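Local coordinates for protein type-2 restriction enzyme NlaIV (Neisseria lactamica, PDB 6QM2) that recognises the double-stranded DNA sequence 5'-GGNNCC-3' and cleaves it in the middle, after the third nucleotide, to leave blunt ends with 5'-phosphates, at residues 157-162 with 198-203; 91-96 with 128-133; 190-195 with 231-236. One frame throughout, in Å; residues are numbered along the deposited sequence.

Interaction 1 (157-162 with 198-203); sequences GWAINL and IEETVY
Ile198 opens the helical side of this contact although its CB is directed away from the loop 157-162. With CG1 anti to the carbonyl carbon (chi1 -63°) and a second bend at chi2 (-68°), the chain swings back toward the loop, so that its CD1 lies 3.6 Å from CD1 of Ile160. The Ile160 chain is extended, its CG1 anti to the backbone N (chi1 -166°), and the two isoleucines run alongside each other with their tips in the same direction. Ile172 of strand 168-172 touches both of them. Two residues further on, Glu200 contributes its CB, 4.1 Å from CB of Ala159, while its chain, bent at chi2, carries the carboxylate away from the loop. The arrangement is plain packing of one face of helix 191-204 against the irregular chain that leads from strand 138-147 into the edge strand 162-165 of a small antiparallel sheet. Thr201 buries the most surface here, and its CB points at the loop. It crosses Ile160 at about a right angle, the OG1 branch lying 3.3 Å from Ile160 CG2. The same OG1 is 3.5 Å from Ala159 CB; beside the backbone N, it is hydrogen-bonded to Ala197 O in its own helix, so the hydroxyl is satisfied while facing largely apolar atoms. The CG2 branch, anti to the backbone N, meets Leu162 tip to tip, with Leu162 CD1 3.7 Å from Thr201 CG2. That leucine methyl also sits 3.4 Å above the plane of the Trp158 ring, displaced from the ring centre to its border, and Thr201 CG2 approaches the indole obliquely. Phe107 of helix 107-116 touches Ile198 and Thr201, and the loop gains a polar tie to the helix end through Ala159 N, hydrogen-bonded to Gln204 OE1.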
loop_
_atom_site.group_PDB
_atom_site.type_symbol
_atom_site.label_atom_id
_atom_site.label_comp_id
_atom_site.label_asym_id
_atom_site.label_seq_id
_atom_site.Cartn_x
_atom_site.Cartn_y
_atom_site.Cartn_z
ATOM N N GLY A 157 5.781 -3.996 32.081
ATOM C CA GLY A 157 6.485 -5.275 31.905
ATOM C C GLY A 157 7.852 -5.215 31.237
ATOM O O GLY A 157 8.555 -6.231 31.169
ATOM N N TRP A 158 8.216 -4.040 30.716
ATOM C CA TRP A 158 9.524 -3.803 30.098
ATOM C C TRP A 158 9.998 -2.403 30.444
ATOM O O TRP A 158 9.179 -1.518 30.700
ATOM C CB TRP A 158 9.442 -3.956 28.578
ATOM C CG TRP A 158 8.977 -5.301 28.153
ATOM C CD1 TRP A 158 7.686 -5.708 27.990
ATOM C CD2 TRP A 158 9.796 -6.435 27.858
ATOM N NE1 TRP A 158 7.649 -7.025 27.604
ATOM C CE2 TRP A 158 8.931 -7.497 27.511
ATOM C CE3 TRP A 158 11.178 -6.655 27.839
ATOM C CZ2 TRP A 158 9.400 -8.760 27.152
ATOM C CZ3 TRP A 158 11.646 -7.914 27.484
ATOM C CH2 TRP A 158 10.758 -8.952 27.146
ATOM N N ALA A 159 11.313 -2.200 30.434
ATOM C CA ALA A 159 11.889 -0.902 30.789
ATOM C C ALA A 159 11.600 0.169 29.739
ATOM O O ALA A 159 11.394 1.328 30.093
ATOM C CB ALA A 159 13.385 -1.022 31.036
ATOM N N ILE A 160 11.585 -0.220 28.461
ATOM C CA ILE A 160 11.229 0.693 27.358
ATOM C C ILE A 160 9.980 0.189 26.632
ATOM O O ILE A 160 9.715 -1.016 26.614
ATOM C CB ILE A 160 12.405 0.898 26.355
ATOM C CG1 ILE A 160 12.122 2.092 25.431
ATOM C CG2 ILE A 160 12.687 -0.363 25.535
ATOM C CD1 ILE A 160 13.339 2.617 24.708
ATOM N N ASN A 161 9.214 1.120 26.055
ATOM C CA ASN A 161 8.004 0.782 25.308
ATOM C C ASN A 161 8.341 0.003 24.045
ATOM O O ASN A 161 9.013 0.517 23.154
ATOM C CB ASN A 161 7.201 2.036 24.941
ATOM C CG ASN A 161 5.848 1.705 24.323
ATOM O OD1 ASN A 161 5.222 0.699 24.668
ATOM N ND2 ASN A 161 5.391 2.553 23.406
ATOM N N LEU A 162 7.847 -1.232 23.989
ATOM C CA LEU A 162 8.169 -2.184 22.937
ATOM C C LEU A 162 6.922 -2.741 22.276
ATOM O O LEU A 162 5.806 -2.620 22.789
ATOM C CB LEU A 162 8.944 -3.355 23.528
ATOM C CG LEU A 162 10.345 -3.049 24.040
ATOM C CD1 LEU A 162 10.801 -4.168 24.963
ATOM C CD2 LEU A 162 11.312 -2.848 22.886
ATOM N N ILE A 198 17.195 1.289 27.841
ATOM C CA ILE A 198 17.751 0.394 26.813
ATOM C C ILE A 198 18.635 -0.659 27.476
ATOM O O ILE A 198 18.478 -1.845 27.205
ATOM C CB ILE A 198 18.574 1.138 25.722
ATOM C CG1 ILE A 198 17.711 2.131 24.917
ATOM C CG2 ILE A 198 19.244 0.145 24.770
ATOM C CD1 ILE A 198 16.663 1.509 24.016
ATOM N N GLU A 199 19.539 -0.223 28.354
ATOM C CA GLU A 199 20.452 -1.135 29.051
ATOM C C GLU A 199 19.707 -2.276 29.730
ATOM O O GLU A 199 20.067 -3.440 29.566
ATOM C CB GLU A 199 21.288 -0.392 30.102
ATOM C CG GLU A 199 22.384 -1.239 30.747
ATOM C CD GLU A 199 22.905 -0.668 32.057
ATOM O OE1 GLU A 199 22.828 0.568 32.266
ATOM O OE2 GLU A 199 23.402 -1.470 32.879
ATOM N N GLU A 200 18.677 -1.931 30.497
ATOM C CA GLU A 200 17.929 -2.931 31.255
ATOM C C GLU A 200 17.109 -3.817 30.326
ATOM O O GLU A 200 17.090 -5.040 30.495
ATOM C CB GLU A 200 17.036 -2.270 32.315
ATOM C CG GLU A 200 16.430 -3.234 33.331
ATOM C CD GLU A 200 17.460 -4.103 34.032
ATOM O OE1 GLU A 200 18.581 -3.617 34.304
ATOM O OE2 GLU A 200 17.148 -5.278 34.305
ATOM N N THR A 201 16.462 -3.202 29.337
ATOM C CA THR A 201 15.725 -3.942 28.307
ATOM C C THR A 201 16.585 -5.009 27.625
ATOM O O THR A 201 16.081 -6.080 27.290
ATOM C CB THR A 201 15.143 -3.000 27.233
ATOM O OG1 THR A 201 14.402 -1.951 27.864
ATOM C CG2 THR A 201 14.211 -3.746 26.289
ATOM N N VAL A 202 17.873 -4.720 27.430
ATOM C CA VAL A 202 18.808 -5.695 26.865
ATOM C C VAL A 202 18.816 -6.973 27.713
ATOM O O VAL A 202 18.757 -8.073 27.170
ATOM C CB VAL A 202 20.248 -5.118 26.712
ATOM C CG1 VAL A 202 21.261 -6.208 26.390
ATOM C CG2 VAL A 202 20.299 -4.065 25.612
ATOM N N TYR A 203 18.879 -6.814 29.034
ATOM C CA TYR A 203 18.868 -7.955 29.960
ATOM C C TYR A 203 17.499 -8.628 30.060
ATOM O O TYR A 203 17.418 -9.861 30.108
ATOM C CB TYR A 203 19.329 -7.522 31.354
ATOM C CG TYR A 203 19.302 -8.641 32.369
ATOM C CD1 TYR A 203 20.098 -9.772 32.207
ATOM C CD2 TYR A 203 18.470 -8.580 33.483
ATOM C CE1 TYR A 203 20.075 -10.802 33.132
ATOM C CE2 TYR A 203 18.441 -9.607 34.413
ATOM C CZ TYR A 203 19.245 -10.715 34.233
ATOM O OH TYR A 203 19.216 -11.734 35.153
#

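Interaction 2 (91-96 with 128-133); sequences VKAFNR and FGYDMD
Strands 91-95 and 128-132 run parallel, their N-to-C directions 38° apart and their axes 4.8 Å apart at closest. Four backbone hydrogen bonds join them. Phe128 N donates to Lys92 O (2.8 Å) and Phe94 N to Phe128 O (3.1 Å). Tyr130 N to Phe94 O (3.0 Å) and Arg96 N to Tyr130 O (2.7 Å) follow. Ala93, Asn95, Phe128 and Tyr130 share one face. The Tyr130 ring, its CG in the crowded position between backbone N and carbonyl carbon (chi1 72°), leans over the neighbouring strand, with Asn95 N 3.5 Å above its plane toward the rim and Ala93 CB at its edge. The Asn95 amide stands steeply to this ring, the planes 79° apart. On the other face, Phe94 lays a ring face over Gly129 CA. Val91 CG1 meets Phe128 CE1 at 3.8 Å. Val91 and Lys92 fit the end of the PD-(D/E)XK signature of this nuclease clan; Lys92 NZ bonds to Asp103 O, and its side chain lies about 4 Å from a bound potassium ion. Helix 44-60 covers Val91, Phe128 and Tyr130, while strand 138-147 flanks 124-132 beyond, where Asp142 forms a salt bridge with Arg96.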
loop_
_atom_site.group_PDB
_atom_site.type_symbol
_atom_site.label_atom_id
_atom_site.label_comp_id
_atom_site.label_asym_id
_atom_site.label_seq_id
_atom_site.Cartn_x
_atom_site.Cartn_y
_atom_site.Cartn_z
ATOM N N VAL A 91 12.971 11.514 9.296
ATOM C CA VAL A 91 11.621 12.019 9.034
ATOM C C VAL A 91 10.597 10.954 9.405
ATOM O O VAL A 91 10.728 9.796 9.001
ATOM C CB VAL A 91 11.418 12.404 7.557
ATOM C CG1 VAL A 91 10.008 12.951 7.328
ATOM C CG2 VAL A 91 12.465 13.421 7.131
ATOM N N LYS A 92 9.582 11.370 10.166
ATOM C CA LYS A 92 8.476 10.508 10.582
ATOM C C LYS A 92 7.143 11.187 10.296
ATOM O O LYS A 92 7.028 12.413 10.366
ATOM C CB LYS A 92 8.577 10.191 12.079
ATOM C CG LYS A 92 9.769 9.330 12.466
ATOM C CD LYS A 92 9.732 8.002 11.737
ATOM C CE LYS A 92 10.635 6.962 12.364
ATOM N NZ LYS A 92 10.345 5.651 11.732
ATOM N N ALA A 93 6.141 10.376 9.969
ATOM C CA ALA A 93 4.799 10.873 9.687
ATOM C C ALA A 93 3.753 9.928 10.260
ATOM O O ALA A 93 3.907 8.703 10.201
ATOM C CB ALA A 93 4.603 11.041 8.192
ATOM N N PHE A 94 2.700 10.512 10.828
ATOM C CA PHE A 94 1.555 9.754 11.319
ATOM C C PHE A 94 0.274 10.568 11.170
ATOM O O PHE A 94 0.303 11.802 11.220
ATOM C CB PHE A 94 1.764 9.328 12.779
ATOM C CG PHE A 94 1.702 10.463 13.771
ATOM C CD1 PHE A 94 2.765 11.344 13.907
ATOM C CD2 PHE A 94 0.585 10.641 14.581
ATOM C CE1 PHE A 94 2.716 12.386 14.825
ATOM C CE2 PHE A 94 0.529 11.680 15.501
ATOM C CZ PHE A 94 1.596 12.555 15.623
ATOM N N ASN A 95 -0.841 9.868 10.969
ATOM C CA ASN A 95 -2.149 10.503 10.905
ATOM C C ASN A 95 -2.473 11.063 12.289
ATOM O O ASN A 95 -2.528 10.312 13.262
ATOM C CB ASN A 95 -3.220 9.500 10.466
ATOM C CG ASN A 95 -4.588 10.137 10.320
ATOM O OD1 ASN A 95 -5.409 10.070 11.230
ATOM N ND2 ASN A 95 -4.828 10.782 9.182
ATOM N N ARG A 96 -2.678 12.378 12.361
ATOM C CA ARG A 96 -2.839 13.092 13.634
ATOM C C ARG A 96 -4.092 12.683 14.427
ATOM O O ARG A 96 -4.112 12.837 15.647
ATOM C CB ARG A 96 -2.821 14.611 13.383
ATOM C CG ARG A 96 -2.908 15.519 14.611
ATOM C CD ARG A 96 -1.676 15.455 15.497
ATOM N NE ARG A 96 -1.920 16.044 16.815
ATOM C CZ ARG A 96 -2.574 15.450 17.818
ATOM N NH1 ARG A 96 -3.086 14.226 17.689
ATOM N NH2 ARG A 96 -2.728 16.093 18.972
ATOM N N PHE A 128 5.973 14.838 11.172
ATOM C CA PHE A 128 4.773 15.447 10.581
ATOM C C PHE A 128 3.500 14.767 11.094
ATOM O O PHE A 128 3.259 13.596 10.793
ATOM C CB PHE A 128 4.796 15.319 9.054
ATOM C CG PHE A 128 5.896 16.093 8.387
ATOM C CD1 PHE A 128 7.191 15.588 8.339
ATOM C CD2 PHE A 128 5.630 17.310 7.771
ATOM C CE1 PHE A 128 8.204 16.295 7.710
ATOM C CE2 PHE A 128 6.638 18.022 7.141
ATOM C CZ PHE A 128 7.926 17.513 7.109
ATOM N N GLY A 129 2.693 15.498 11.861
ATOM C CA GLY A 129 1.343 15.055 12.222
ATOM C C GLY A 129 0.360 15.488 11.147
ATOM O O GLY A 129 -0.139 16.612 11.187
ATOM N N TYR A 130 0.085 14.602 10.188
ATOM C CA TYR A 130 -0.737 14.941 9.015
ATOM C C TYR A 130 -2.211 14.568 9.177
ATOM O O TYR A 130 -2.587 13.854 10.108
ATOM C CB TYR A 130 -0.160 14.309 7.739
ATOM C CG TYR A 130 -0.311 12.804 7.614
ATOM C CD1 TYR A 130 -1.473 12.240 7.091
ATOM C CD2 TYR A 130 0.723 11.947 7.984
ATOM C CE1 TYR A 130 -1.611 10.865 6.963
ATOM C CE2 TYR A 130 0.596 10.570 7.857
ATOM C CZ TYR A 130 -0.574 10.035 7.347
ATOM O OH TYR A 130 -0.707 8.673 7.216
ATOM N N ASP A 131 -3.030 15.067 8.250
ATOM C CA ASP A 131 -4.471 14.779 8.196
ATOM C C ASP A 131 -4.954 14.840 6.749
ATOM O O ASP A 131 -4.558 15.742 6.009
ATOM C CB ASP A 131 -5.245 15.795 9.049
ATOM C CG ASP A 131 -6.733 15.469 9.161
ATOM O OD1 ASP A 131 -7.475 15.673 8.175
ATOM O OD2 ASP A 131 -7.163 15.031 10.249
ATOM N N MET A 132 -5.804 13.887 6.356
ATOM C CA MET A 132 -6.464 13.912 5.044
ATOM C C MET A 132 -7.982 13.834 5.223
ATOM O O MET A 132 -8.491 12.888 5.832
ATOM C CB MET A 132 -5.975 12.767 4.151
ATOM C CG MET A 132 -6.365 12.942 2.687
ATOM S SD MET A 132 -5.551 11.821 1.526
ATOM C CE MET A 132 -6.424 10.295 1.856
ATOM N N ASP A 133 -8.688 14.835 4.690
ATOM C CA ASP A 133 -10.161 14.901 4.743
ATOM C C ASP A 133 -10.815 13.954 3.716
ATOM O O ASP A 133 -10.117 13.205 3.023
ATOM C CB ASP A 133 -10.658 16.366 4.599
ATOM C CG ASP A 133 -10.328 17.008 3.236
ATOM O OD1 ASP A 133 -10.112 16.297 2.228
ATOM O OD2 ASP A 133 -10.294 18.258 3.180
#

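Interaction 3 (190-195 with 231-236); sequences CLEDFV and ISIPRW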
loop_
_atom_site.group_PDB
_atom_site.type_symbol
_atom_site.label_atom_id
_atom_site.label_comp_id
_atom_site.label_asym_id
_atom_site.label_seq_id
_atom_site.Cartn_x
_atom_site.Cartn_y
_atom_site.Cartn_z
ATOM N N CYS A 190 15.553 12.769 29.953
ATOM C CA CYS A 190 16.864 13.008 29.364
ATOM C C CYS A 190 17.402 11.768 28.651
ATOM O O CYS A 190 16.869 10.663 28.802
ATOM C CB CYS A 190 17.840 13.407 30.462
ATOM S SG CYS A 190 18.076 12.104 31.691
ATOM N N LEU A 191 18.476 11.974 27.894
ATOM C CA LEU A 191 19.178 10.900 27.192
ATOM C C LEU A 191 19.626 9.768 28.120
ATOM O O LEU A 191 19.472 8.600 27.783
ATOM C CB LEU A 191 20.394 11.468 26.450
ATOM C CG LEU A 191 21.358 10.487 25.780
ATOM C CD1 LEU A 191 20.624 9.619 24.777
ATOM C CD2 LEU A 191 22.487 11.244 25.105
ATOM N N GLU A 192 20.174 10.117 29.282
ATOM C CA GLU A 192 20.744 9.117 30.196
ATOM C C GLU A 192 19.694 8.102 30.649
ATOM O O GLU A 192 19.975 6.901 30.713
ATOM C CB GLU A 192 21.400 9.777 31.423
ATOM C CG GLU A 192 22.719 10.504 31.149
ATOM C CD GLU A 192 22.565 11.942 30.656
ATOM O OE1 GLU A 192 21.420 12.432 30.520
ATOM O OE2 GLU A 192 23.606 12.590 30.398
ATOM N N ASP A 193 18.487 8.593 30.941
ATOM C CA ASP A 193 17.373 7.738 31.372
ATOM C C ASP A 193 16.907 6.801 30.257
ATOM O O ASP A 193 16.703 5.612 30.501
ATOM C CB ASP A 193 16.193 8.582 31.881
ATOM C CG ASP A 193 16.498 9.315 33.193
ATOM O OD1 ASP A 193 17.598 9.150 33.760
ATOM O OD2 ASP A 193 15.621 10.066 33.662
ATOM N N PHE A 194 16.743 7.341 29.047
ATOM C CA PHE A 194 16.447 6.531 27.850
ATOM C C PHE A 194 17.459 5.391 27.688
ATOM O O PHE A 194 17.078 4.236 27.509
ATOM C CB PHE A 194 16.424 7.415 26.591
ATOM C CG PHE A 194 16.296 6.652 25.291
ATOM C CD1 PHE A 194 15.053 6.254 24.822
ATOM C CD2 PHE A 194 17.418 6.345 24.527
ATOM C CE1 PHE A 194 14.933 5.559 23.625
ATOM C CE2 PHE A 194 17.301 5.649 23.331
ATOM C CZ PHE A 194 16.058 5.254 22.879
ATOM N N VAL A 195 18.743 5.725 27.776
ATOM C CA VAL A 195 19.809 4.739 27.621
ATOM C C VAL A 195 19.760 3.724 28.763
ATOM O O VAL A 195 19.981 2.530 28.532
ATOM C CB VAL A 195 21.206 5.406 27.524
ATOM C CG1 VAL A 195 22.324 4.363 27.537
ATOM C CG2 VAL A 195 21.305 6.258 26.260
ATOM N N ILE A 231 29.904 9.996 30.219
ATOM C CA ILE A 231 28.468 10.023 30.486
ATOM C C ILE A 231 28.158 8.977 31.557
ATOM O O ILE A 231 28.717 7.874 31.539
ATOM C CB ILE A 231 27.635 9.800 29.197
ATOM C CG1 ILE A 231 26.168 10.184 29.426
ATOM C CG2 ILE A 231 27.747 8.364 28.688
ATOM C CD1 ILE A 231 25.331 10.160 28.165
ATOM N N SER A 232 27.291 9.344 32.501
ATOM C CA SER A 232 26.893 8.459 33.589
ATOM C C SER A 232 25.451 7.990 33.366
ATOM O O SER A 232 24.502 8.782 33.459
ATOM C CB SER A 232 27.045 9.165 34.939
ATOM O OG SER A 232 27.131 8.214 35.990
ATOM N N ILE A 233 25.308 6.704 33.045
ATOM C CA ILE A 233 24.007 6.073 32.845
ATOM C C ILE A 233 23.527 5.552 34.199
ATOM O O ILE A 233 24.154 4.656 34.762
ATOM C CB ILE A 233 24.091 4.897 31.835
ATOM C CG1 ILE A 233 24.675 5.365 30.491
ATOM C CG2 ILE A 233 22.726 4.238 31.644
ATOM C CD1 ILE A 233 23.952 6.537 29.847
ATOM N N PRO A 234 22.422 6.103 34.734
ATOM C CA PRO A 234 21.937 5.582 36.020
ATOM C C PRO A 234 21.404 4.152 35.912
ATOM O O PRO A 234 21.048 3.712 34.816
ATOM C CB PRO A 234 20.812 6.551 36.393
ATOM C CG PRO A 234 20.351 7.124 35.100
ATOM C CD PRO A 234 21.556 7.178 34.211
ATOM N N ARG A 235 21.381 3.433 37.034
ATOM C CA ARG A 235 20.747 2.111 37.083
ATOM C C ARG A 235 19.247 2.301 36.900
ATOM O O ARG A 235 18.675 3.243 37.447
ATOM C CB ARG A 235 21.028 1.395 38.405
ATOM C CG ARG A 235 22.453 0.877 38.557
ATOM C CD ARG A 235 22.577 -0.154 39.681
ATOM N NE ARG A 235 21.931 0.285 40.932
ATOM C CZ ARG A 235 20.854 -0.265 41.518
ATOM N NH1 ARG A 235 20.394 0.267 42.652
ATOM N NH2 ARG A 235 20.226 -1.334 41.015
ATOM N N TRP A 236 18.619 1.424 36.116
ATOM C CA TRP A 236 17.185 1.543 35.820
ATOM C C TRP A 236 16.331 1.411 37.079
ATOM O O TRP A 236 15.347 2.134 37.239
ATOM C CB TRP A 236 16.750 0.506 34.782
ATOM C CG TRP A 236 15.273 0.528 34.487
ATOM C CD1 TRP A 236 14.372 -0.468 34.735
ATOM C CD2 TRP A 236 14.531 1.605 33.905
ATOM N NE1 TRP A 236 13.115 -0.084 34.331
ATOM C CE2 TRP A 236 13.183 1.185 33.819
ATOM C CE3 TRP A 236 14.871 2.878 33.437
ATOM C CZ2 TRP A 236 12.175 1.996 33.288
ATOM C CZ3 TRP A 236 13.865 3.690 32.906
ATOM C CH2 TRP A 236 12.533 3.242 32.838
HETATM O O HOH W 1 25.931 11.607 32.626
#
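Helix 191-204 begins here, with Cys190 at its N-cap, and its first turns pack against the irregular chain 231-235, whose Arg235 is the N-cap of helix 236-239, which starts at Trp236. The cap bond, from Asp193 N to Cys190 SG, is weak. Glu192 carries the centre of the contact. Its CG is anti to the carbonyl carbon (chi1 -72°) and the chain then bends at chi2 (85°), which lays the aliphatic part along the loop: CB meets Pro234 CD at 3.8 Å and CG comes 3.4 Å from Ser232 O. The Ile231 side chain, extended with CG1 anti to the backbone N, crosses Glu192 obliquely, placing Glu192 OE2 3.6 Å from Ile231 CG1. The acid thus has apolar atoms beside its carboxylate. One turn along the helix, Val195 directs its CB at the loop and crosses Ile233 at about a right angle. Ile233, with CG1 anti to the carbonyl carbon and a further bend at chi2 (-55°), brings CD1 to 3.6 Å from Val195 CG1. Phe219 of helix 215-227 touches both, so a second helix backs this apolar pair. On the other flank Asp193 and Pro234 also cross at nearly a right angle, Asp193 OD1 lying 3.7 Å from Pro234 CG. The other carboxylate oxygen, OD2, is hydrogen-bonded to Tyr243 OH and salt-bridged to Lys242 NZ, which fits a charged aspartate. Pro234 O accepts from Ser196 OG of the helix, fixing the loop just ahead of its turn into helix 236-239. Between the segments a water completes the link: it accepts from Ser232 N at 2.6 Å and donates weakly to Glu192 OE2 at 3.4 Å.

Overall arrangement
From the N terminus, interaction 2 comes first: it pairs strands 88-95 and 124-132 in the mixed sheet, closing a loop of 31 residues that includes helix 107-116. It is complete before the others begin, and its centre is about 28 Å from that of interaction 1 and about 31 Å from that of interaction 3. Those two cross along the chain: 157-162 opens interaction 1, 190-195 opens interaction 3, 198-203 closes the first and 231-236 the second, each over 35 residues. Both use helix 191-204, and their centres are about 13 Å apart. Direct packing joins them: two loops distant in sequence meet one helix and also each other, Ala159 O lying 3.4 Å from Trp236 CZ2.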